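Local atomic coordinates of laccase (Botrytis aclada, PDB entry 3SQR), a protein that oxidises phenolic substrates such as hydroquinones with its copper ions, reduces dioxygen to water, and probably acts in lignin degradation and the detoxification of lignin-derived products. Residues A102-D106 against F157-Y162; Q130-Y136 against L153-F157; W214-G220 against N400-W404. All blocks are in the same frame, centred on the assembly; numbering follows the deposited sequence.

Interaction 1 of 3, residues A102-D106 against F157-Y162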
loop_
_atom_site.group_PDB
_atom_site.type_symbol
_atom_site.label_atom_id
_atom_site.label_comp_id
_atom_site.label_asym_id
_atom_site.label_seq_id
_atom_site.Cartn_x
_atom_site.Cartn_y
_atom_site.Cartn_z
ATOM N N ALA A 102 16.935 -3.691 -0.788
ATOM C CA ALA A 102 17.517 -4.763 -1.515
ATOM C C ALA A 102 17.727 -4.324 -2.939
ATOM O O ALA A 102 17.419 -3.206 -3.290
ATOM C CB ALA A 102 16.611 -6.066 -1.421
ATOM N N ASP A 103 18.372 -5.174 -3.731
ATOM C CA ASP A 103 18.522 -4.962 -5.153
ATOM C C ASP A 103 17.586 -5.903 -5.840
ATOM O O ASP A 103 17.306 -7.001 -5.367
ATOM C CB ASP A 103 19.956 -5.312 -5.648
ATOM C CG ASP A 103 20.991 -4.352 -5.120
ATOM O OD1 ASP A 103 20.684 -3.178 -4.940
ATOM O OD2 ASP A 103 22.090 -4.809 -4.818
ATOM N N TRP A 104 17.164 -5.470 -7.012
ATOM C CA TRP A 104 16.403 -6.257 -7.931
ATOM C C TRP A 104 17.069 -7.622 -8.065
ATOM O O TRP A 104 18.255 -7.724 -8.408
ATOM C CB TRP A 104 16.419 -5.494 -9.244
ATOM C CG TRP A 104 15.651 -6.056 -10.306
ATOM C CD1 TRP A 104 14.643 -6.967 -10.214
ATOM C CD2 TRP A 104 15.765 -5.708 -11.669
ATOM N NE1 TRP A 104 14.140 -7.272 -11.488
ATOM C CE2 TRP A 104 14.831 -6.499 -12.394
ATOM C CE3 TRP A 104 16.625 -4.841 -12.378
ATOM C CZ2 TRP A 104 14.731 -6.453 -13.778
ATOM C CZ3 TRP A 104 16.509 -4.783 -13.772
ATOM C CH2 TRP A 104 15.557 -5.567 -14.450
ATOM N N GLY A 105 16.287 -8.669 -7.818
ATOM C CA GLY A 105 16.774 -10.042 -7.942
ATOM C C GLY A 105 17.226 -10.686 -6.638
ATOM O O GLY A 105 17.449 -11.904 -6.620
ATOM N N ASP A 106 17.407 -9.891 -5.567
ATOM C CA ASP A 106 17.852 -10.418 -4.312
ATOM C C ASP A 106 16.778 -11.324 -3.698
ATOM O O ASP A 106 15.583 -11.165 -3.987
ATOM C CB ASP A 106 18.143 -9.300 -3.318
ATOM C CG ASP A 106 19.425 -8.566 -3.622
ATOM O OD1 ASP A 106 20.251 -8.980 -4.494
ATOM O OD2 ASP A 106 19.623 -7.546 -2.927
ATOM N N PHE A 157 11.241 -14.575 -0.033
ATOM C CA PHE A 157 10.803 -14.317 -1.321
ATOM C C PHE A 157 11.886 -13.610 -2.070
ATOM O O PHE A 157 12.780 -13.050 -1.441
ATOM C CB PHE A 157 9.494 -13.526 -1.387
ATOM C CG PHE A 157 9.508 -12.249 -0.625
ATOM C CD1 PHE A 157 9.154 -12.226 0.705
ATOM C CD2 PHE A 157 9.899 -11.054 -1.217
ATOM C CE1 PHE A 157 9.123 -11.045 1.436
ATOM C CE2 PHE A 157 9.880 -9.864 -0.450
ATOM C CZ PHE A 157 9.457 -9.884 0.885
ATOM N N GLN A 158 11.856 -13.779 -3.370
ATOM C CA GLN A 158 12.688 -12.986 -4.247
ATOM C C GLN A 158 12.022 -11.704 -4.629
ATOM O O GLN A 158 10.812 -11.647 -4.932
ATOM C CB GLN A 158 13.068 -13.749 -5.537
ATOM C CG GLN A 158 14.157 -13.116 -6.324
ATOM C CD GLN A 158 14.628 -14.001 -7.456
ATOM O OE1 GLN A 158 13.845 -14.815 -7.965
ATOM N NE2 GLN A 158 15.908 -13.822 -7.890
ATOM N N VAL A 159 12.842 -10.646 -4.807
ATOM C CA VAL A 159 12.238 -9.453 -5.363
ATOM C C VAL A 159 12.530 -9.434 -6.856
ATOM O O VAL A 159 13.689 -9.387 -7.310
ATOM C CB VAL A 159 12.675 -8.149 -4.673
ATOM C CG1 VAL A 159 11.997 -8.034 -3.284
ATOM C CG2 VAL A 159 14.264 -8.043 -4.524
ATOM N N THR A 160 11.466 -9.587 -7.619
ATOM C CA THR A 160 11.569 -9.701 -9.068
ATOM C C THR A 160 11.037 -8.399 -9.700
ATOM O O THR A 160 10.585 -8.347 -10.829
ATOM C CB THR A 160 10.740 -10.912 -9.533
ATOM O OG1 THR A 160 9.358 -10.700 -9.200
ATOM C CG2 THR A 160 11.214 -12.155 -8.818
ATOM N N GLN A 161 11.054 -7.342 -8.887
ATOM C CA GLN A 161 10.525 -6.036 -9.197
ATOM C C GLN A 161 11.516 -5.048 -8.546
ATOM O O GLN A 161 12.267 -5.413 -7.639
ATOM C CB GLN A 161 9.143 -5.798 -8.559
ATOM C CG GLN A 161 8.080 -6.669 -9.113
ATOM C CD GLN A 161 6.954 -6.779 -8.161
ATOM O OE1 GLN A 161 7.023 -7.587 -7.181
ATOM N NE2 GLN A 161 5.907 -6.013 -8.409
ATOM N N TYR A 162 11.455 -3.808 -9.010
ATOM C CA TYR A 162 12.286 -2.733 -8.479
ATOM C C TYR A 162 11.475 -1.465 -8.355
ATOM O O TYR A 162 10.528 -1.205 -9.101
ATOM C CB TYR A 162 13.590 -2.565 -9.282
ATOM C CG TYR A 162 13.359 -2.256 -10.720
ATOM C CD1 TYR A 162 13.226 -0.927 -11.155
ATOM C CD2 TYR A 162 13.201 -3.281 -11.650
ATOM C CE1 TYR A 162 12.952 -0.652 -12.501
ATOM C CE2 TYR A 162 12.911 -3.018 -12.962
ATOM C CZ TYR A 162 12.797 -1.701 -13.395
ATOM O OH TYR A 162 12.557 -1.394 -14.703
HETATM O O HOH W 1 12.576 -9.480 -12.330
#
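This is a buried turn-to-loop contact in the first domain, made where the chain twice crosses from one sheet of the beta sandwich to the other. Residues 102-106 link strand 100-103 of one sheet to strand 107-114 of the other; residues 157-162 link strand 152-158, the antiparallel neighbour of 107-114, to strand 163-169 of the first sheet. Main-chain bonds G105 N to V159 O (2.7 Å) and V159 N to D106 O (2.9 Å) make V159 face both G105 and D106, a G1 beta bulge at the end of the 107-114/152-158 pairing. The Q158 side chain adds NE2 to G105 O (2.8 Å). D103-D106 is a type II beta turn, closed by D106 N to D103 O (2.9 Å) and by D103 N to D106 OD2 (2.8 Å). G105 sits at phi 97°, where a CB would jam against the preceding carbonyl. CA-to-CB of D103 and D106 points away from the other segment, and both carboxylates form salt bridges with R68. Beneath the turn V159 CG2 lies 3.3 Å from D103 O and 4.4 Å from A102 CB. W104 reaches along the second loop: Y162 CD2 lies over one face of the indole, 3.5 Å from W104 CD2, with the six-membered ring and the tyrosine ring inclined at 48°. A water 2.8 Å from W104 NE1 also sits 2.7 Å from T160 O, tying indole to loop; the ring of W49 also meets the indole. Such paired connections, joining the two sheets at an end of the sandwich, belong to the Greek-key cupredoxin fold of multicopper oxidases.

Interaction 2 of 3, residues Q130-Y136 against L153-F157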
loop_
_atom_site.group_PDB
_atom_site.type_symbol
_atom_site.label_atom_id
_atom_site.label_comp_id
_atom_site.label_asym_id
_atom_site.label_seq_id
_atom_site.Cartn_x
_atom_site.Cartn_y
_atom_site.Cartn_z
ATOM N N GLN A 130 5.221 -12.167 -5.377
ATOM C CA GLN A 130 5.263 -13.455 -4.733
ATOM C C GLN A 130 5.005 -14.608 -5.692
ATOM O O GLN A 130 4.395 -15.589 -5.313
ATOM C CB GLN A 130 4.222 -13.525 -3.594
ATOM C CG GLN A 130 4.387 -12.409 -2.521
ATOM C CD GLN A 130 5.604 -12.581 -1.662
ATOM O OE1 GLN A 130 6.367 -13.542 -1.805
ATOM N NE2 GLN A 130 5.807 -11.646 -0.736
ATOM N N LEU A 131 5.545 -14.507 -6.871
ATOM C CA LEU A 131 5.533 -15.646 -7.831
ATOM C C LEU A 131 6.214 -16.864 -7.219
ATOM O O LEU A 131 7.400 -16.832 -6.860
ATOM C CB LEU A 131 6.162 -15.205 -9.136
ATOM C CG LEU A 131 6.223 -16.197 -10.285
ATOM C CD1 LEU A 131 4.867 -16.660 -10.601
ATOM C CD2 LEU A 131 6.911 -15.505 -11.507
ATOM N N GLY A 132 5.418 -17.924 -6.977
ATOM C CA GLY A 132 5.935 -19.112 -6.324
ATOM C C GLY A 132 6.203 -19.016 -4.840
ATOM O O GLY A 132 6.835 -19.913 -4.221
ATOM N N SER A 133 5.763 -17.917 -4.226
ATOM C CA SER A 133 5.917 -17.775 -2.808
ATOM C C SER A 133 4.634 -17.251 -2.152
ATOM O O SER A 133 4.661 -16.451 -1.211
ATOM C CB SER A 133 7.115 -16.888 -2.489
ATOM O OG SER A 133 6.957 -15.660 -3.201
ATOM N N LEU A 134 3.497 -17.747 -2.647
ATOM C CA LEU A 134 2.182 -17.332 -2.218
ATOM C C LEU A 134 2.082 -17.309 -0.711
ATOM O O LEU A 134 1.466 -16.434 -0.101
ATOM C CB LEU A 134 1.170 -18.394 -2.750
ATOM C CG LEU A 134 -0.150 -18.377 -2.026
ATOM C CD1 LEU A 134 -0.988 -17.128 -2.369
ATOM C CD2 LEU A 134 -0.947 -19.696 -2.448
ATOM N N GLU A 135 2.726 -18.297 -0.069
ATOM C CA GLU A 135 2.580 -18.504 1.334
ATOM C C GLU A 135 3.309 -17.450 2.197
ATOM O O GLU A 135 3.202 -17.421 3.391
ATOM C CB GLU A 135 3.034 -19.909 1.712
ATOM C CG GLU A 135 4.473 -20.134 1.626
ATOM C CD GLU A 135 5.070 -20.391 0.204
ATOM O OE1 GLU A 135 4.345 -20.354 -0.850
ATOM O OE2 GLU A 135 6.289 -20.693 0.187
ATOM N N TYR A 136 3.979 -16.510 1.532
ATOM C CA TYR A 136 4.673 -15.471 2.212
ATOM C C TYR A 136 4.102 -14.090 1.834
ATOM O O TYR A 136 4.687 -13.060 2.188
ATOM C CB TYR A 136 6.163 -15.563 1.930
ATOM C CG TYR A 136 6.748 -16.861 2.500
ATOM C CD1 TYR A 136 6.574 -17.163 3.857
ATOM C CD2 TYR A 136 7.361 -17.778 1.678
ATOM C CE1 TYR A 136 7.060 -18.315 4.393
ATOM C CE2 TYR A 136 7.890 -18.951 2.207
ATOM C CZ TYR A 136 7.694 -19.222 3.554
ATOM O OH TYR A 136 8.176 -20.407 4.115
ATOM N N LEU A 153 7.707 -16.208 12.172
ATOM C CA LEU A 153 7.515 -16.721 10.853
ATOM C C LEU A 153 8.565 -16.077 10.022
ATOM O O LEU A 153 8.636 -14.870 10.043
ATOM C CB LEU A 153 6.165 -16.339 10.295
ATOM C CG LEU A 153 5.889 -16.818 8.881
ATOM C CD1 LEU A 153 6.180 -18.339 8.577
ATOM C CD2 LEU A 153 4.440 -16.394 8.522
ATOM N N THR A 154 9.302 -16.911 9.295
ATOM C CA THR A 154 10.342 -16.421 8.353
ATOM C C THR A 154 9.768 -16.342 6.945
ATOM O O THR A 154 9.514 -17.333 6.294
ATOM C CB THR A 154 11.582 -17.297 8.409
ATOM O OG1 THR A 154 12.074 -17.294 9.765
ATOM C CG2 THR A 154 12.695 -16.753 7.412
ATOM N N TYR A 155 9.632 -15.121 6.453
ATOM C CA TYR A 155 9.162 -14.897 5.108
ATOM C C TYR A 155 10.352 -14.977 4.179
ATOM O O TYR A 155 11.413 -14.461 4.479
ATOM C CB TYR A 155 8.479 -13.548 5.009
ATOM C CG TYR A 155 7.183 -13.410 5.817
ATOM C CD1 TYR A 155 7.171 -13.136 7.192
ATOM C CD2 TYR A 155 5.969 -13.562 5.206
ATOM C CE1 TYR A 155 6.008 -12.982 7.898
ATOM C CE2 TYR A 155 4.824 -13.408 5.885
ATOM C CZ TYR A 155 4.803 -13.134 7.229
ATOM O OH TYR A 155 3.589 -12.962 7.879
ATOM N N LYS A 156 10.163 -15.684 3.085
ATOM C CA LYS A 156 11.160 -15.804 2.058
ATOM C C LYS A 156 10.619 -15.515 0.722
ATOM O O LYS A 156 9.683 -16.192 0.282
ATOM C CB LYS A 156 11.754 -17.236 2.111
ATOM C CG LYS A 156 12.508 -17.529 3.410
ATOM C CD LYS A 156 13.184 -18.950 3.312
ATOM C CE LYS A 156 13.933 -19.345 4.597
ATOM N NZ LYS A 156 15.047 -20.381 4.287
ATOM N N PHE A 157 11.241 -14.575 -0.033
ATOM C CA PHE A 157 10.803 -14.317 -1.321
ATOM C C PHE A 157 11.886 -13.610 -2.070
ATOM O O PHE A 157 12.780 -13.050 -1.441
ATOM C CB PHE A 157 9.494 -13.526 -1.387
ATOM C CG PHE A 157 9.508 -12.249 -0.625
ATOM C CD1 PHE A 157 9.154 -12.226 0.705
ATOM C CD2 PHE A 157 9.899 -11.054 -1.217
ATOM C CE1 PHE A 157 9.123 -11.045 1.436
ATOM C CE2 PHE A 157 9.880 -9.864 -0.450
ATOM C CZ PHE A 157 9.457 -9.884 0.885
#
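Y136 lays one face of its ring over the backbone of strand 152-158, against Y155 C and K156 N. Around the ring the strand carbonyls crowd in, with Y136 CE1 3.3 Å from T154 O and Y136 CD2 3.1 Å from K156 O, while Y136 CE1 meets L153 CD1 at 4.3 Å. At the base of the side chain Y136 CB touches Y155 CD2 (3.8 Å), and Y136 O approaches the edge of the Y155 ring, 3.3 Å from CD2. The hydroxyl of Y136 goes on to D553 of the C-terminal helix 551-567, whose I556 also packs on Y136. Strand 152-158 is the outermost strand of its sheet in the first cupredoxin domain: L153, Y155 and F157 pair by backbone hydrogen bonds with strand 107-114, and the carbonyls of T154 and K156 face the other way, toward the loop. No hydrogen bond joins the two segments. The loop thus covers the sheet edge with an aromatic ring rather than a further strand, and T154 O remains without a polar partner. Farther along, Q130-S133 forms a type II beta turn with S133 N to Q130 O at 2.9 Å, and S133 OG donates to Q130 OE1 (2.6 Å). With this bond in place the amide lies against F157: Q130 OE1 lies 3.2 Å from F157 CB, and Q130 NE2 sits over one face of the phenyl ring. S133 CB rests 3.8 Å from K156 O. The Q130 side chain is about 6 Å from that of H124, probably a ligand of the type 2 copper, and touches W522 on strand 520-526.

Interaction 3 of 3, residues W214-G220 against N400-W404. With NAG (2-acetamido-2-deoxy-beta-D-glucopyranose), chain B; BMA (beta-D-mannopyranose), chain C.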
loop_
_atom_site.group_PDB
_atom_site.type_symbol
_atom_site.label_atom_id
_atom_site.label_comp_id
_atom_site.label_asym_id
_atom_site.label_seq_id
_atom_site.Cartn_x
_atom_site.Cartn_y
_atom_site.Cartn_z
ATOM N N TRP A 214 -12.322 1.665 16.650
ATOM C CA TRP A 214 -12.931 0.817 15.632
ATOM C C TRP A 214 -14.415 0.611 15.927
ATOM O O TRP A 214 -15.253 0.590 15.021
ATOM C CB TRP A 214 -12.208 -0.528 15.592
ATOM C CG TRP A 214 -12.931 -1.672 14.996
ATOM C CD1 TRP A 214 -13.286 -2.811 15.652
ATOM C CD2 TRP A 214 -13.440 -1.815 13.658
ATOM N NE1 TRP A 214 -13.957 -3.639 14.833
ATOM C CE2 TRP A 214 -14.062 -3.070 13.590
ATOM C CE3 TRP A 214 -13.423 -1.027 12.526
ATOM C CZ2 TRP A 214 -14.671 -3.540 12.431
ATOM C CZ3 TRP A 214 -14.062 -1.486 11.387
ATOM C CH2 TRP A 214 -14.621 -2.752 11.337
ATOM N N ASP A 215 -14.759 0.429 17.200
ATOM C CA ASP A 215 -16.190 0.231 17.493
ATOM C C ASP A 215 -17.052 1.435 17.095
ATOM O O ASP A 215 -18.182 1.275 16.591
ATOM C CB ASP A 215 -16.403 -0.205 18.962
ATOM C CG ASP A 215 -15.913 -1.584 19.219
ATOM O OD1 ASP A 215 -16.176 -2.489 18.402
ATOM O OD2 ASP A 215 -15.258 -1.806 20.260
ATOM N N THR A 216 -16.533 2.646 17.248
ATOM C CA THR A 216 -17.214 3.832 16.691
ATOM C C THR A 216 -17.129 3.819 15.165
ATOM O O THR A 216 -18.135 4.020 14.473
ATOM C CB THR A 216 -16.616 5.118 17.193
ATOM O OG1 THR A 216 -16.650 5.099 18.624
ATOM C CG2 THR A 216 -17.373 6.337 16.639
ATOM N N ALA A 217 -15.924 3.541 14.637
ATOM C CA ALA A 217 -15.735 3.656 13.178
ATOM C C ALA A 217 -16.673 2.723 12.457
ATOM O O ALA A 217 -17.230 3.056 11.425
ATOM C CB ALA A 217 -14.261 3.380 12.761
ATOM N N ARG A 218 -16.881 1.554 13.013
ATOM C CA ARG A 218 -17.651 0.555 12.309
ATOM C C ARG A 218 -19.178 0.818 12.309
ATOM O O ARG A 218 -19.914 0.091 11.676
ATOM C CB ARG A 218 -17.366 -0.822 12.841
ATOM C CG ARG A 218 -17.999 -1.134 14.154
ATOM C CD ARG A 218 -17.372 -2.348 14.687
ATOM N NE ARG A 218 -18.135 -2.920 15.809
ATOM C CZ ARG A 218 -17.958 -4.154 16.244
ATOM N NH1 ARG A 218 -17.052 -4.945 15.685
ATOM N NH2 ARG A 218 -18.702 -4.609 17.247
ATOM N N LEU A 219 -19.628 1.856 12.998
ATOM C CA LEU A 219 -21.022 2.290 12.848
ATOM C C LEU A 219 -21.230 2.893 11.461
ATOM O O LEU A 219 -22.376 3.105 11.021
ATOM C CB LEU A 219 -21.378 3.304 13.952
ATOM C CG LEU A 219 -21.247 2.833 15.419
ATOM C CD1 LEU A 219 -21.673 3.942 16.469
ATOM C CD2 LEU A 219 -21.974 1.546 15.692
ATOM N N GLY A 220 -20.136 3.214 10.761
ATOM C CA GLY A 220 -20.212 3.627 9.345
ATOM C C GLY A 220 -19.328 4.777 8.925
ATOM O O GLY A 220 -19.022 4.962 7.716
ATOM N N ASN A 400 -24.051 -6.541 12.276
ATOM C CA ASN A 400 -23.677 -6.066 13.576
ATOM C C ASN A 400 -23.167 -4.632 13.500
ATOM O O ASN A 400 -23.142 -3.912 14.505
ATOM C CB ASN A 400 -22.598 -6.978 14.159
ATOM C CG ASN A 400 -23.097 -8.393 14.370
ATOM O OD1 ASN A 400 -24.310 -8.646 14.424
ATOM N ND2 ASN A 400 -22.159 -9.335 14.502
ATOM N N TYR A 401 -22.709 -4.238 12.313
ATOM C CA TYR A 401 -22.111 -2.917 12.151
ATOM C C TYR A 401 -22.074 -2.723 10.648
ATOM O O TYR A 401 -22.560 -3.593 9.934
ATOM C CB TYR A 401 -20.745 -2.864 12.814
ATOM C CG TYR A 401 -19.781 -3.972 12.414
ATOM C CD1 TYR A 401 -19.052 -3.890 11.224
ATOM C CD2 TYR A 401 -19.608 -5.118 13.223
ATOM C CE1 TYR A 401 -18.186 -4.896 10.840
ATOM C CE2 TYR A 401 -18.724 -6.118 12.867
ATOM C CZ TYR A 401 -18.010 -6.000 11.650
ATOM O OH TYR A 401 -17.154 -7.003 11.281
ATOM N N PHE A 402 -21.585 -1.575 10.199
ATOM C CA PHE A 402 -21.587 -1.200 8.791
ATOM C C PHE A 402 -20.615 -2.119 8.069
ATOM O O PHE A 402 -19.474 -2.233 8.463
ATOM C CB PHE A 402 -21.106 0.231 8.634
ATOM C CG PHE A 402 -21.197 0.762 7.262
ATOM C CD1 PHE A 402 -20.179 0.533 6.334
ATOM C CD2 PHE A 402 -22.269 1.548 6.887
ATOM C CE1 PHE A 402 -20.261 1.041 5.058
ATOM C CE2 PHE A 402 -22.350 2.062 5.609
ATOM C CZ PHE A 402 -21.333 1.790 4.687
ATOM N N THR A 403 -21.081 -2.742 7.008
ATOM C CA THR A 403 -20.256 -3.622 6.210
ATOM C C THR A 403 -20.388 -3.202 4.761
ATOM O O THR A 403 -21.446 -2.745 4.340
ATOM C CB THR A 403 -20.645 -5.089 6.297
ATOM O OG1 THR A 403 -21.959 -5.284 5.743
ATOM C CG2 THR A 403 -20.623 -5.608 7.713
ATOM N N TRP A 404 -19.304 -3.389 4.011
ATOM C CA TRP A 404 -19.314 -3.312 2.554
ATOM C C TRP A 404 -19.548 -4.711 1.990
ATOM O O TRP A 404 -19.045 -5.701 2.556
ATOM C CB TRP A 404 -17.971 -2.769 2.020
ATOM C CG TRP A 404 -17.589 -1.454 2.576
ATOM C CD1 TRP A 404 -16.813 -1.249 3.656
ATOM C CD2 TRP A 404 -18.052 -0.163 2.157
ATOM N NE1 TRP A 404 -16.701 0.092 3.905
ATOM C CE2 TRP A 404 -17.452 0.789 3.011
ATOM C CE3 TRP A 404 -18.930 0.280 1.155
ATOM C CZ2 TRP A 404 -17.690 2.138 2.914
ATOM C CZ3 TRP A 404 -19.148 1.649 1.046
ATOM C CH2 TRP A 404 -18.533 2.560 1.920
HETATM C C1 NAG B . -9.058 -3.467 21.891
HETATM C C2 NAG B . -9.061 -2.086 22.488
HETATM C C3 NAG B . -10.332 -1.838 23.278
HETATM C C4 NAG B . -11.571 -2.288 22.478
HETATM C C5 NAG B . -11.387 -3.682 21.941
HETATM C C6 NAG B . -12.544 -4.252 21.099
HETATM C C7 NAG B . -6.875 -1.174 23.115
HETATM C C8 NAG B . -5.790 -1.155 24.172
HETATM N N2 NAG B . -7.897 -1.958 23.359
HETATM O O3 NAG B . -10.376 -0.464 23.492
HETATM O O4 NAG B . -12.739 -2.281 23.295
HETATM O O5 NAG B . -10.208 -3.638 21.124
HETATM O O6 NAG B . -12.796 -3.334 20.080
HETATM O O7 NAG B . -6.846 -0.493 22.123
HETATM C C1 BMA C . -13.587 -1.200 22.910
HETATM C C2 BMA C . -14.957 -1.505 23.520
HETATM C C3 BMA C . -15.810 -0.267 23.330
HETATM C C4 BMA C . -15.191 1.032 23.838
HETATM C C5 BMA C . -13.722 1.266 23.401
HETATM C C6 BMA C . -12.858 2.098 24.378
HETATM O O2 BMA C . -14.728 -1.810 24.882
HETATM O O3 BMA C . -17.068 -0.541 23.915
HETATM O O4 BMA C . -15.965 2.081 23.319
HETATM O O5 BMA C . -13.050 0.008 23.390
HETATM O O6 BMA C . -13.182 3.403 24.839
#
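The seam between the second and third cupredoxin domains, close to the type 1 copper site, is bridged here at the protein surface. Helix 210-217 and the turn after it meet the start of strand 402-406, an outer strand of a third-domain sheet. The side chain of F402 is about 6 Å from that of the copper ligand H531 and about 9 Å from a bound copper ion. One hydrogen bond crosses the seam: F402 N donates to R218 O (2.8 Å). R218 belongs to the type I beta turn A217-G220, closed by G220 N to A217 O (3.0 Å), which leads the chain off the helix. G220, at phi 139°, brings its CA to 3.6 Å from F402 CB; a CB there would lie 3.3 Å from F402 CD2 and would also jam against the preceding carbonyl. Y401 receives W214 and R218 on the same ring face. The indole edge of W214 points at it in a T-shaped pair, centroids 5.6 Å apart and planes at 72°, and R218 CD makes a CH-pi contact 4.0 Å from the ring centroid. Y401 CE2 lies over one face of the guanidinium, 3.5 Å from R218 NH1. R218 NE also lies 3.3 Å from D215 OD1, a salt bridge of charges alone, and D215 OD2 accepts a hydrogen bond from O6 of the NAG (2.9 Å). With one directed bond and otherwise aromatic, CH-pi and van der Waals interactions, this contact relies mainly on the fit of Y401 against W214 and R218 and of F402 against the turn.

In the fold
Interactions 1 and 2 both lie in the first cupredoxin domain, their centres 13 Å apart, and share strand 152-158 and its last-but-one residue, F157. Along the chain 102-106 comes first, then 130-136, then the strand: its edge is covered in interaction 2, and the loop beyond it is fixed in interaction 1. Interaction 3 follows later in sequence, joining the second domain to the third, with its centre 39 Å from that of interaction 1 and 32 Å from that of interaction 2. Interactions 1 and 2 thus lie in the domain that supplies H126, H168, H170 and probably H124 to the trinuclear copper region, whereas interaction 3 borders the type 1 copper.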